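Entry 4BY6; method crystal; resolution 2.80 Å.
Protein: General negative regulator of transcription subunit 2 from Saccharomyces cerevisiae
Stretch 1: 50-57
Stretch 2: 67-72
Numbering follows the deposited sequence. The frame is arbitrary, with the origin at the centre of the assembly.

Stretch 1 50-57: HRVLDTFQ
Stretch 2 (67-72) EVEPRF

Both stretches belong to one chain and are mostly irregular. Stretch 1 starts extended, with phi/psi of -150/128 at His50 and -71/124 at Arg51. It then bends through Val52 (-104/-22) into a short 3-10 segment at Leu53 (-71/-25) and Asp54 (-81/-4). Two weak backbone hydrogen bonds close this turn, Thr55 N to Val52 O at 3.4 Å and Phe56 N to Leu53 O at 3.3 Å. Thr55 lies at -130/16, Phe56 at -60/115 and Gln57 at -78/-57.

Stretch 2 has no regular helix or strand but stays extended throughout. Its phi/psi values are -74/154 at Glu67, -123/147 at Val68, -71/120 at Glu69, -76/179 at Pro70, -69/147 at Arg71 and -160/155 at Phe72.

The two stretches run in opposite directions where they meet. Thr55 CA is 5.6 Å from Pro70 CA, and Gln57 CA is 6.1 Å from Val68 CA. No hydrogen bond crosses between them. The contact buries 321 Å², summed over both sides, and rests on packing and charge.

Val68 points toward stretch 1 with chi1 m. Val68 CG2 lies 3.8 Å from Thr55 O and 3.9 Å from Phe56 O, so the methyl packs against backbone. Val68 CG2 is also 4.4 Å from Gln57 CG. Gln57 is m, t, with chi3 -94°. Its CB points sideways, but the end of the side chain comes nearer, placing Gln57 NE2 3.7 Å from Glu67 N. Glu67 (m, t, chi3 73°) points away. Phe56 (t, chi2 70°) also points away, so its backbone carries its part of the contact.

Pro70, with a C-gamma endo ring, points toward stretch 1. Pro70 CB sits 3.5 Å from Asp54 O and 4.0 Å from Thr55 CG2. Thr55 has an off-rotamer chi1 of 29°. Glu69 (t, t, chi3 -81°) points away and makes no contact.

The charged group gathers around Asp54 (m, chi2 -87°). Arg51 is m, t, p, with chi4 152°. Arg51 NE and Arg51 NH2 each donate a hydrogen bond of 3.1 Å to Asp54 OD2, within a salt bridge. Arg71 is m, t, m, with chi4 158°. Arg71 NH2 makes a long salt bridge of 3.7 Å to Asp54 OD1. One carboxylate thus serves two arginines. Like charges also lie close, with Arg51 NH2 4.1 Å from Arg71 NH2. The two guanidinium groups meet edge to edge, and the Asp54 carboxylate lies beside both and partly offsets their charge.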

ATOM      1  N   HIS E  50      -4.567  12.339   3.447  1.00 85.80           N
ATOM      2  CA  HIS E  50      -3.250  11.793   3.651  1.00 69.18           C
ATOM      3  C   HIS E  50      -3.135  10.447   2.944  1.00 67.42           C
ATOM      4  O   HIS E  50      -3.984   9.585   3.110  1.00 72.46           O
ATOM      5  CB  HIS E  50      -2.961  11.667   5.152  1.00 64.81           C
ATOM      6  CG  HIS E  50      -1.647  11.015   5.464  1.00 69.77           C
ATOM      7  ND1 HIS E  50      -1.547   9.875   6.232  1.00 77.43           N
ATOM      8  CD2 HIS E  50      -0.381  11.337   5.106  1.00 72.77           C
ATOM      9  CE1 HIS E  50      -0.275   9.524   6.337  1.00 77.89           C
ATOM     10  NE2 HIS E  50       0.453  10.398   5.664  1.00 76.06           N
ATOM     11  N   ARG E  51      -2.106  10.294   2.118  1.00 67.95           N
ATOM     12  CA  ARG E  51      -1.769   9.004   1.512  1.00 64.99           C
ATOM     13  C   ARG E  51      -1.203   8.032   2.539  1.00 61.17           C
ATOM     14  O   ARG E  51      -0.211   8.330   3.213  1.00 67.85           O
ATOM     15  CB  ARG E  51      -0.766   9.203   0.371  1.00 54.85           C
ATOM     16  CG  ARG E  51      -1.387   9.861  -0.844  1.00 74.45           C
ATOM     17  CD  ARG E  51      -0.369  10.517  -1.767  1.00 76.24           C
ATOM     18  NE  ARG E  51       0.591   9.572  -2.329  1.00 76.23           N
ATOM     19  CZ  ARG E  51       1.195   9.741  -3.503  1.00 76.55           C
ATOM     20  NH1 ARG E  51       0.905  10.799  -4.251  1.00 81.61           N
ATOM     21  NH2 ARG E  51       2.059   8.841  -3.947  1.00 57.58           N
ATOM     22  N   VAL E  52      -1.815   6.864   2.656  1.00 51.91           N
ATOM     23  CA  VAL E  52      -1.337   5.872   3.611  1.00 55.44           C
ATOM     24  C   VAL E  52      -0.567   4.752   2.928  1.00 54.82           C
ATOM     25  O   VAL E  52       0.236   4.062   3.571  1.00 61.22           O
ATOM     26  CB  VAL E  52      -2.493   5.249   4.417  1.00 54.03           C
ATOM     27  CG1 VAL E  52      -3.276   6.337   5.108  1.00 61.42           C
ATOM     28  CG2 VAL E  52      -3.409   4.472   3.490  1.00 56.54           C
ATOM     29  N   LEU E  53      -0.813   4.570   1.633  1.00 52.28           N
ATOM     30  CA  LEU E  53      -0.297   3.404   0.929  1.00 55.67           C
ATOM     31  C   LEU E  53       1.219   3.433   0.702  1.00 61.16           C
ATOM     32  O   LEU E  53       1.850   2.384   0.598  1.00 72.00           O
ATOM     33  CB  LEU E  53      -1.026   3.250  -0.410  1.00 55.21           C
ATOM     34  CG  LEU E  53      -2.422   2.627  -0.292  1.00 61.11           C
ATOM     35  CD1 LEU E  53      -3.143   2.565  -1.631  1.00 56.33           C
ATOM     36  CD2 LEU E  53      -2.305   1.225   0.319  1.00 56.67           C
ATOM     37  N   ASP E  54       1.813   4.619   0.669  1.00 55.80           N
ATOM     38  CA  ASP E  54       3.234   4.728   0.351  1.00 59.21           C
ATOM     39  C   ASP E  54       4.140   4.429   1.539  1.00 60.03           C
ATOM     40  O   ASP E  54       5.370   4.415   1.407  1.00 58.30           O
ATOM     41  CB  ASP E  54       3.527   6.106  -0.211  1.00 47.35           C
ATOM     42  CG  ASP E  54       2.882   6.308  -1.556  1.00 61.35           C
ATOM     43  OD1 ASP E  54       3.535   5.929  -2.566  1.00 61.07           O
ATOM     44  OD2 ASP E  54       1.722   6.805  -1.595  1.00 53.52           O
ATOM     45  N   THR E  55       3.510   4.194   2.690  1.00 61.01           N
ATOM     46  CA  THR E  55       4.183   3.785   3.925  1.00 55.83           C
ATOM     47  C   THR E  55       3.518   2.553   4.540  1.00 55.71           C
ATOM     48  O   THR E  55       3.763   2.227   5.710  1.00 49.25           O
ATOM     49  CB  THR E  55       4.207   4.922   4.968  1.00 50.08           C
ATOM     50  OG1 THR E  55       3.061   5.768   4.773  1.00 54.81           O
ATOM     51  CG2 THR E  55       5.442   5.755   4.779  1.00 49.51           C
ATOM     52  N   PHE E  56       2.696   1.886   3.722  1.00 52.49           N
ATOM     53  CA  PHE E  56       1.982   0.650   4.060  1.00 54.86           C
ATOM     54  C   PHE E  56       2.938  -0.486   4.435  1.00 60.67           C
ATOM     55  O   PHE E  56       3.706  -0.989   3.596  1.00 63.96           O
ATOM     56  CB  PHE E  56       1.125   0.235   2.862  1.00 62.08           C
ATOM     57  CG  PHE E  56      -0.004  -0.717   3.181  1.00 60.26           C
ATOM     58  CD1 PHE E  56      -1.102  -0.300   3.912  1.00 61.21           C
ATOM     59  CD2 PHE E  56       0.001  -2.004   2.674  1.00 55.48           C
ATOM     60  CE1 PHE E  56      -2.149  -1.158   4.167  1.00 59.04           C
ATOM     61  CE2 PHE E  56      -1.045  -2.864   2.926  1.00 55.73           C
ATOM     62  CZ  PHE E  56      -2.121  -2.439   3.670  1.00 57.14           C
ATOM     63  N   GLN E  57       2.861  -0.918   5.687  1.00 54.84           N
ATOM     64  CA  GLN E  57       3.774  -1.927   6.199  1.00 55.13           C
ATOM     65  C   GLN E  57       3.398  -3.343   5.751  1.00 60.36           C
ATOM     66  O   GLN E  57       4.189  -4.050   5.118  1.00 63.67           O
ATOM     67  CB  GLN E  57       3.780  -1.852   7.719  1.00 62.90           C
ATOM     68  CG  GLN E  57       4.292  -0.533   8.262  1.00 69.69           C
ATOM     69  CD  GLN E  57       3.777  -0.248   9.651  1.00 69.70           C
ATOM     70  OE1 GLN E  57       2.769   0.429   9.813  1.00 75.04           O
ATOM     71  NE2 GLN E  57       4.458  -0.770  10.658  1.00 71.92           N
ATOM     72  N   GLU E  67       7.936   0.581  11.029  1.00 47.96           N
ATOM     73  CA  GLU E  67       7.716   1.492   9.902  1.00 49.31           C
ATOM     74  C   GLU E  67       8.669   1.105   8.777  1.00 53.61           C
ATOM     75  O   GLU E  67       9.692   0.465   9.020  1.00 63.91           O
ATOM     76  CB  GLU E  67       7.893   2.954  10.333  1.00 39.12           C
ATOM     77  CG  GLU E  67       6.749   3.402  11.261  1.00 47.04           C
ATOM     78  CD  GLU E  67       6.936   4.768  11.885  1.00 58.16           C
ATOM     79  OE1 GLU E  67       6.810   5.789  11.171  1.00 63.67           O
ATOM     80  OE2 GLU E  67       7.216   4.811  13.107  1.00 63.42           O
ATOM     81  N   VAL E  68       8.303   1.407   7.537  1.00 46.10           N
ATOM     82  CA  VAL E  68       9.132   0.979   6.417  1.00 41.57           C
ATOM     83  C   VAL E  68       9.534   2.180   5.616  1.00 36.23           C
ATOM     84  O   VAL E  68       8.799   3.169   5.520  1.00 55.59           O
ATOM     85  CB  VAL E  68       8.410  -0.060   5.490  1.00 46.10           C
ATOM     86  CG1 VAL E  68       8.188  -1.366   6.241  1.00 43.50           C
ATOM     87  CG2 VAL E  68       7.087   0.474   4.989  1.00 41.68           C
ATOM     88  N   GLU E  69      10.725   2.105   5.053  1.00 42.84           N
ATOM     89  CA  GLU E  69      11.268   3.233   4.315  1.00 47.02           C
ATOM     90  C   GLU E  69      10.519   3.446   3.001  1.00 55.12           C
ATOM     91  O   GLU E  69      10.460   2.549   2.152  1.00 69.63           O
ATOM     92  CB  GLU E  69      12.756   3.007   4.085  1.00 55.36           C
ATOM     93  CG  GLU E  69      13.521   4.176   3.526  1.00 61.75           C
ATOM     94  CD  GLU E  69      14.990   3.854   3.441  1.00 62.47           C
ATOM     95  OE1 GLU E  69      15.666   3.970   4.495  1.00 54.60           O
ATOM     96  OE2 GLU E  69      15.435   3.416   2.347  1.00 63.33           O
ATOM     97  N   PRO E  70       9.910   4.625   2.847  1.00 47.74           N
ATOM     98  CA  PRO E  70       9.185   4.963   1.619  1.00 53.11           C
ATOM     99  C   PRO E  70      10.137   5.316   0.486  1.00 63.56           C
ATOM    100  O   PRO E  70      11.355   5.317   0.698  1.00 63.86           O
ATOM    101  CB  PRO E  70       8.364   6.188   2.029  1.00 44.41           C
ATOM    102  CG  PRO E  70       9.208   6.840   3.085  1.00 45.84           C
ATOM    103  CD  PRO E  70       9.835   5.698   3.852  1.00 42.35           C
ATOM    104  N   ARG E  71       9.592   5.615  -0.690  1.00 61.00           N
ATOM    105  CA  ARG E  71      10.382   6.208  -1.754  1.00 49.52           C
ATOM    106  C   ARG E  71      10.748   7.614  -1.339  1.00 52.00           C
ATOM    107  O   ARG E  71       9.974   8.271  -0.655  1.00 59.19           O
ATOM    108  CB  ARG E  71       9.598   6.267  -3.048  1.00 48.67           C
ATOM    109  CG  ARG E  71       9.155   4.954  -3.601  1.00 56.47           C
ATOM    110  CD  ARG E  71       8.472   5.157  -4.950  1.00 56.57           C
ATOM    111  NE  ARG E  71       7.190   5.838  -4.814  1.00 57.44           N
ATOM    112  CZ  ARG E  71       6.591   6.511  -5.786  1.00 66.89           C
ATOM    113  NH1 ARG E  71       7.146   6.583  -6.989  1.00 78.21           N
ATOM    114  NH2 ARG E  71       5.423   7.092  -5.561  1.00 71.14           N
ATOM    115  N   PHE E  72      11.915   8.093  -1.737  1.00 58.09           N
ATOM    116  CA  PHE E  72      12.236   9.496  -1.477  1.00 63.82           C
ATOM    117  C   PHE E  72      13.339   9.978  -2.403  1.00 67.24           C
ATOM    118  O   PHE E  72      14.144   9.187  -2.892  1.00 64.81           O
ATOM    119  CB  PHE E  72      12.631   9.719  -0.015  1.00 54.96           C
ATOM    120  CG  PHE E  72      13.905   9.048   0.373  1.00 58.78           C
ATOM    121  CD1 PHE E  72      15.098   9.750   0.372  1.00 61.23           C
ATOM    122  CD2 PHE E  72      13.917   7.717   0.741  1.00 52.17           C
ATOM    123  CE1 PHE E  72      16.272   9.138   0.736  1.00 55.62           C
ATOM    124  CE2 PHE E  72      15.091   7.104   1.100  1.00 46.31           C
ATOM    125  CZ  PHE E  72      16.269   7.816   1.095  1.00 50.61           C
TER